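Local structure of PKS_KS domain-containing protein (Photorhabdus luminescens subsp. laumondii, 6SMO) at residues 194-199 and 429-434; 217-222 and 369-374. The protein probably acts as a beta-ketoacyl synthase of the thiolase-like superfamily, extending a growing polyketide or fatty-acyl chain by decarboxylative condensation. All coordinates share one frame; numbering follows the deposited sequence.

Contact 1 (194-199 and 429-434); sequences GLDALG and SGIHSV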
loop_
_atom_site.group_PDB
_atom_site.type_symbol
_atom_site.label_atom_id
_atom_site.label_comp_id
_atom_site.label_asym_id
_atom_site.label_seq_id
_atom_site.Cartn_x
_atom_site.Cartn_y
_atom_site.Cartn_z
ATOM N N GLY B 194 7.028 -3.565 0.412
ATOM C CA GLY B 194 8.463 -3.777 0.137
ATOM C C GLY B 194 8.691 -4.776 -0.986
ATOM O O GLY B 194 9.370 -4.407 -1.964
ATOM N N LEU B 195 8.139 -5.989 -0.859
ATOM C CA LEU B 195 8.272 -7.081 -1.864
ATOM C C LEU B 195 7.464 -6.737 -3.121
ATOM O O LEU B 195 7.883 -7.159 -4.215
ATOM C CB LEU B 195 7.789 -8.410 -1.273
ATOM C CG LEU B 195 8.645 -9.028 -0.166
ATOM C CD1 LEU B 195 8.313 -10.503 -0.012
ATOM C CD2 LEU B 195 10.135 -8.856 -0.429
ATOM N N ASP B 196 6.342 -6.029 -2.967
ATOM C CA ASP B 196 5.452 -5.626 -4.091
ATOM C C ASP B 196 6.190 -4.623 -4.988
ATOM O O ASP B 196 5.993 -4.687 -6.219
ATOM C CB ASP B 196 4.119 -5.078 -3.573
ATOM C CG ASP B 196 3.233 -6.128 -2.922
ATOM O OD1 ASP B 196 3.624 -7.312 -2.921
ATOM O OD2 ASP B 196 2.154 -5.754 -2.424
ATOM N N ALA B 197 7.007 -3.745 -4.396
ATOM C CA ALA B 197 7.881 -2.781 -5.107
ATOM C C ALA B 197 8.958 -3.543 -5.888
ATOM O O ALA B 197 9.219 -3.175 -7.050
ATOM C CB ALA B 197 8.490 -1.809 -4.128
ATOM N N LEU B 198 9.560 -4.563 -5.266
ATOM C CA LEU B 198 10.543 -5.479 -5.908
ATOM C C LEU B 198 9.840 -6.287 -7.007
ATOM O O LEU B 198 10.466 -6.518 -8.060
ATOM C CB LEU B 198 11.152 -6.402 -4.846
ATOM C CG LEU B 198 12.068 -5.725 -3.827
ATOM C CD1 LEU B 198 12.303 -6.626 -2.625
ATOM C CD2 LEU B 198 13.393 -5.332 -4.461
ATOM N N GLY B 199 8.587 -6.689 -6.761
ATOM C CA GLY B 199 7.748 -7.463 -7.698
ATOM C C GLY B 199 7.469 -6.705 -8.986
ATOM O O GLY B 199 7.681 -7.290 -10.067
ATOM N N SER B 429 -4.863 -6.031 5.494
ATOM C CA SER B 429 -5.810 -6.306 4.375
ATOM C C SER B 429 -5.562 -7.719 3.837
ATOM O O SER B 429 -5.792 -7.949 2.658
ATOM C CB SER B 429 -5.879 -5.263 3.285
ATOM O OG SER B 429 -5.638 -3.970 3.791
ATOM N N GLY B 430 -5.049 -8.597 4.697
ATOM C CA GLY B 430 -4.790 -10.008 4.363
ATOM C C GLY B 430 -3.884 -10.174 3.165
ATOM O O GLY B 430 -4.163 -11.046 2.340
ATOM N N ILE B 431 -2.828 -9.368 3.087
ATOM C CA ILE B 431 -1.905 -9.429 1.921
ATOM C C ILE B 431 -0.700 -10.333 2.196
ATOM O O ILE B 431 0.016 -10.091 3.160
ATOM C CB ILE B 431 -1.462 -8.019 1.495
ATOM C CG1 ILE B 431 -2.653 -7.111 1.206
ATOM C CG2 ILE B 431 -0.524 -8.095 0.304
ATOM C CD1 ILE B 431 -2.269 -5.762 0.675
ATOM N N HIS B 432 -0.549 -11.378 1.386
ATOM C CA HIS B 432 0.669 -12.232 1.400
ATOM C C HIS B 432 1.480 -11.959 0.130
ATOM O O HIS B 432 0.862 -11.852 -0.947
ATOM C CB HIS B 432 0.301 -13.717 1.517
ATOM C CG HIS B 432 -0.344 -14.079 2.812
ATOM N ND1 HIS B 432 0.345 -14.058 4.009
ATOM C CD2 HIS B 432 -1.601 -14.476 3.105
ATOM C CE1 HIS B 432 -0.462 -14.423 4.984
ATOM N NE2 HIS B 432 -1.660 -14.683 4.455
ATOM N N SER B 433 2.805 -11.850 0.258
ATOM C CA SER B 433 3.751 -11.592 -0.859
ATOM C C SER B 433 5.010 -12.445 -0.678
ATOM O O SER B 433 5.556 -12.466 0.443
ATOM C CB SER B 433 4.083 -10.126 -0.958
ATOM O OG SER B 433 2.956 -9.384 -1.404
ATOM N N VAL B 434 5.436 -13.124 -1.748
ATOM C CA VAL B 434 6.623 -14.028 -1.779
ATOM C C VAL B 434 7.468 -13.678 -3.010
ATOM O O VAL B 434 6.879 -13.485 -4.093
ATOM C CB VAL B 434 6.196 -15.510 -1.794
ATOM C CG1 VAL B 434 7.391 -16.452 -1.846
ATOM C CG2 VAL B 434 5.306 -15.852 -0.608
#
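D196 and S433 make the polar half of this contact. The S433 hydroxyl donates to D196 OD1, with OG and OD1 2.7 Å apart, meeting the oxygen on its syn side and 16° out of the carboxylate plane. D196 CG and S433 OG both lie anti to the carbonyl carbon (chi1 -69°), which brings OD1 and OG together. S433 OG is also hydrogen-bonded to S291 OG. The S433 bond is one of several to the carboxylate: Y289 OH also binds D196 OD1, T189 OG1 holds D196 OD2, and K153 of the neighbouring Ketoacyl_synth_N domain-containing chain forms a salt bridge to OD2. Together they grip a buried carboxylate whose charge is probably balanced by that lysine.

The apolar half belongs to L195. Its CB faces S433 CB at 4.1 Å, and its CD1 branch runs on to the strand backbone, 3.4 Å from S433 O. Further round, L195 leans on N375 and S379 of helix 372-388, while V434 points away from 194-199 and packs on C311 and A315 of helix 306-319. At the edge of the contact I431 points toward D196, its CG2 4.5 Å from OD2.

The axes of helix and strand approach to 8.2 Å at an angle of 51°. A buried helix laid against a central sheet strand in this way belongs to the layered alpha-beta-alpha-beta-alpha architecture of the thiolase fold.

Contact 2 (217-222 and 369-374); sequences ASEAPL and HALAAA. With LKZ (3,5,7,9,11-pentakis(oxidanylidene)dodecanal), chain H.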
loop_
_atom_site.group_PDB
_atom_site.type_symbol
_atom_site.label_atom_id
_atom_site.label_comp_id
_atom_site.label_asym_id
_atom_site.label_seq_id
_atom_site.Cartn_x
_atom_site.Cartn_y
_atom_site.Cartn_z
ATOM N N ALA B 217 11.934 -0.115 -0.108
ATOM C CA ALA B 217 10.948 0.567 0.762
ATOM C C ALA B 217 11.660 1.343 1.878
ATOM O O ALA B 217 12.730 0.891 2.330
ATOM C CB ALA B 217 9.981 -0.443 1.327
ATOM N N SER B 218 11.027 2.421 2.334
ATOM C CA SER B 218 11.484 3.285 3.448
ATOM C C SER B 218 10.333 3.463 4.437
ATOM O O SER B 218 9.230 3.630 3.978
ATOM C CB SER B 218 11.948 4.602 2.937
ATOM O OG SER B 218 12.494 5.381 3.970
ATOM N N GLU B 219 10.603 3.402 5.744
ATOM C CA GLU B 219 9.563 3.578 6.786
ATOM C C GLU B 219 10.101 4.366 7.982
ATOM O O GLU B 219 11.213 4.096 8.373
ATOM C CB GLU B 219 9.166 2.202 7.287
ATOM C CG GLU B 219 7.797 2.149 7.892
ATOM C CD GLU B 219 6.695 2.407 6.900
ATOM O OE1 GLU B 219 5.945 3.360 7.083
ATOM O OE2 GLU B 219 6.619 1.660 5.955
ATOM N N ALA B 220 9.312 5.295 8.538
ATOM C CA ALA B 220 9.681 6.070 9.749
ATOM C C ALA B 220 8.478 6.141 10.689
ATOM O O ALA B 220 7.940 7.225 10.880
ATOM C CB ALA B 220 10.164 7.435 9.367
ATOM N N PRO B 221 8.080 5.038 11.345
ATOM C CA PRO B 221 6.874 4.990 12.159
ATOM C C PRO B 221 7.051 5.133 13.669
ATOM O O PRO B 221 6.213 4.700 14.375
ATOM C CB PRO B 221 6.443 3.559 11.858
ATOM C CG PRO B 221 7.723 2.797 11.866
ATOM C CD PRO B 221 8.750 3.755 11.319
ATOM N N LEU B 222 8.201 5.632 14.102
ATOM C CA LEU B 222 8.446 5.808 15.543
ATOM C C LEU B 222 7.955 7.178 15.975
ATOM O O LEU B 222 8.747 7.971 16.420
ATOM C CB LEU B 222 9.932 5.614 15.798
ATOM C CG LEU B 222 10.453 4.247 15.381
ATOM C CD1 LEU B 222 11.829 4.003 15.955
ATOM C CD2 LEU B 222 9.493 3.163 15.807
ATOM N N HIS B 369 10.309 -4.520 13.791
ATOM C CA HIS B 369 9.393 -4.448 12.624
ATOM C C HIS B 369 9.306 -3.024 12.068
ATOM O O HIS B 369 8.750 -2.163 12.737
ATOM C CB HIS B 369 8.027 -5.034 13.010
ATOM C CG HIS B 369 7.188 -5.454 11.851
ATOM N ND1 HIS B 369 7.518 -5.159 10.560
ATOM C CD2 HIS B 369 6.020 -6.115 11.789
ATOM C CE1 HIS B 369 6.602 -5.628 9.751
ATOM N NE2 HIS B 369 5.682 -6.221 10.479
ATOM N N ALA B 370 9.783 -2.838 10.839
ATOM C CA ALA B 370 9.800 -1.537 10.135
ATOM C C ALA B 370 8.687 -1.502 9.086
ATOM O O ALA B 370 8.800 -0.718 8.157
ATOM C CB ALA B 370 11.155 -1.294 9.525
ATOM N N LEU B 371 7.692 -2.374 9.234
ATOM C CA LEU B 371 6.509 -2.462 8.340
ATOM C C LEU B 371 6.965 -2.765 6.915
ATOM O O LEU B 371 7.530 -3.835 6.708
ATOM C CB LEU B 371 5.644 -1.200 8.427
ATOM C CG LEU B 371 5.499 -0.570 9.811
ATOM C CD1 LEU B 371 4.515 0.580 9.776
ATOM C CD2 LEU B 371 5.074 -1.591 10.849
ATOM N N ALA B 372 6.671 -1.870 5.973
ATOM C CA ALA B 372 7.062 -2.033 4.556
ATOM C C ALA B 372 8.585 -2.101 4.445
ATOM O O ALA B 372 9.083 -2.957 3.710
ATOM C CB ALA B 372 6.534 -0.872 3.764
ATOM N N ALA B 373 9.293 -1.280 5.222
ATOM C CA ALA B 373 10.771 -1.226 5.194
ATOM C C ALA B 373 11.403 -2.570 5.586
ATOM O O ALA B 373 12.474 -2.865 5.065
ATOM C CB ALA B 373 11.270 -0.082 6.034
ATOM N N ALA B 374 10.770 -3.334 6.480
ATOM C CA ALA B 374 11.279 -4.641 6.955
ATOM C C ALA B 374 11.455 -5.609 5.785
ATOM O O ALA B 374 12.429 -6.342 5.803
ATOM C CB ALA B 374 10.328 -5.214 7.970
HETATM C C4 LKZ H . -1.118 3.224 11.584
HETATM C C5 LKZ H . -1.486 2.884 10.162
HETATM C C6 LKZ H . -0.356 2.426 9.235
HETATM C C7 LKZ H . -0.545 0.956 8.927
HETATM C C8 LKZ H . 0.401 0.257 7.944
HETATM C C10 LKZ H . 1.450 -4.751 9.021
HETATM C C22 LKZ H . -0.990 4.731 11.683
HETATM C C11 LKZ H . 2.895 -4.322 9.045
HETATM O O19 LKZ H . 3.561 -4.325 10.065
HETATM C C3 LKZ H . 0.763 -3.646 8.241
HETATM O O23 LKZ H . 0.075 -3.910 7.271
HETATM C C2 LKZ H . 1.081 -2.199 8.644
HETATM C C9 LKZ H . 0.077 -1.239 8.002
HETATM O O20 LKZ H . -1.007 -1.631 7.617
HETATM O O21 LKZ H . -1.410 0.331 9.501
HETATM O O22 LKZ H . -2.640 3.004 9.784
HETATM O O24 LKZ H . -1.907 5.441 12.069
HETATM C C23 LKZ H . 0.352 5.307 11.276
#
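E219 and L371 cross at about a right angle, and the rest of the contact is arranged about that crossing. E219 leaves its strand toward 369-374 with CG anti to the backbone N (chi1 -156°), then bends at chi2 (66°), which lays its methylene groups over the A370 carbonyl and carries the carboxylate past L371. CG comes 3.0 Å from A370 O. OE2 ends against the A372 methyl, 3.3 Å from its CB, but the polar end is satisfied by other groups: the backbone N-H groups of A130 and I131 bind OE2 and OE1.

L371 spreads its two methyl branches between different neighbours. CD1 faces 217-222, 4.0 Å from E219 CD, and also meets P221 CB at 4.1 Å. CD2 is turned to the bound pentaoxododecanal (LKZ), 3.2 Å from its O19. Behind this pair the strand and residues A372 and A373 pack through alanine methyls: the A217 methyl sits against the A372 carbonyl and 4.2 Å from A372 CB, and A373 CB faces E219 CB.

H369 approaches the ligand rather than the strand. Its ring is oblique to O19, with NE2 2.9 Å away, and it meets F258 in an edge-to-face stack.

Chemically, E219 is a buried acid held by main-chain N-H groups of two pocket residues, so its placement probably helps to shape this wall of the acyl pocket. H369 NE2, set at the aldehyde end of LKZ, is consistent with an active-site histidine of ketosynthases.

The centres of contact 1 and contact 2 lie about 14 Å apart, yet the two touch directly, with G194 CA 3.9 Å from A217 CB. Helix 193-206 leads straight into strand 212-219, so 194-199 and 217-222 come first along the chain; 369-374 follows, and 429-434 closes the series near the C-terminus. Contact 2 reaches one five-stranded half of the sheet system through strand 212-219, contact 1 the other through strand 431-438, and helices 193-206 and 372-388 lie in the layer between them, as in other thiolase-fold enzymes. Contact 1 also meets the partner chain and lies near LKZ, the I431 side chain about 7 Å away, while contact 2 supplies H369 and L371 to the pocket.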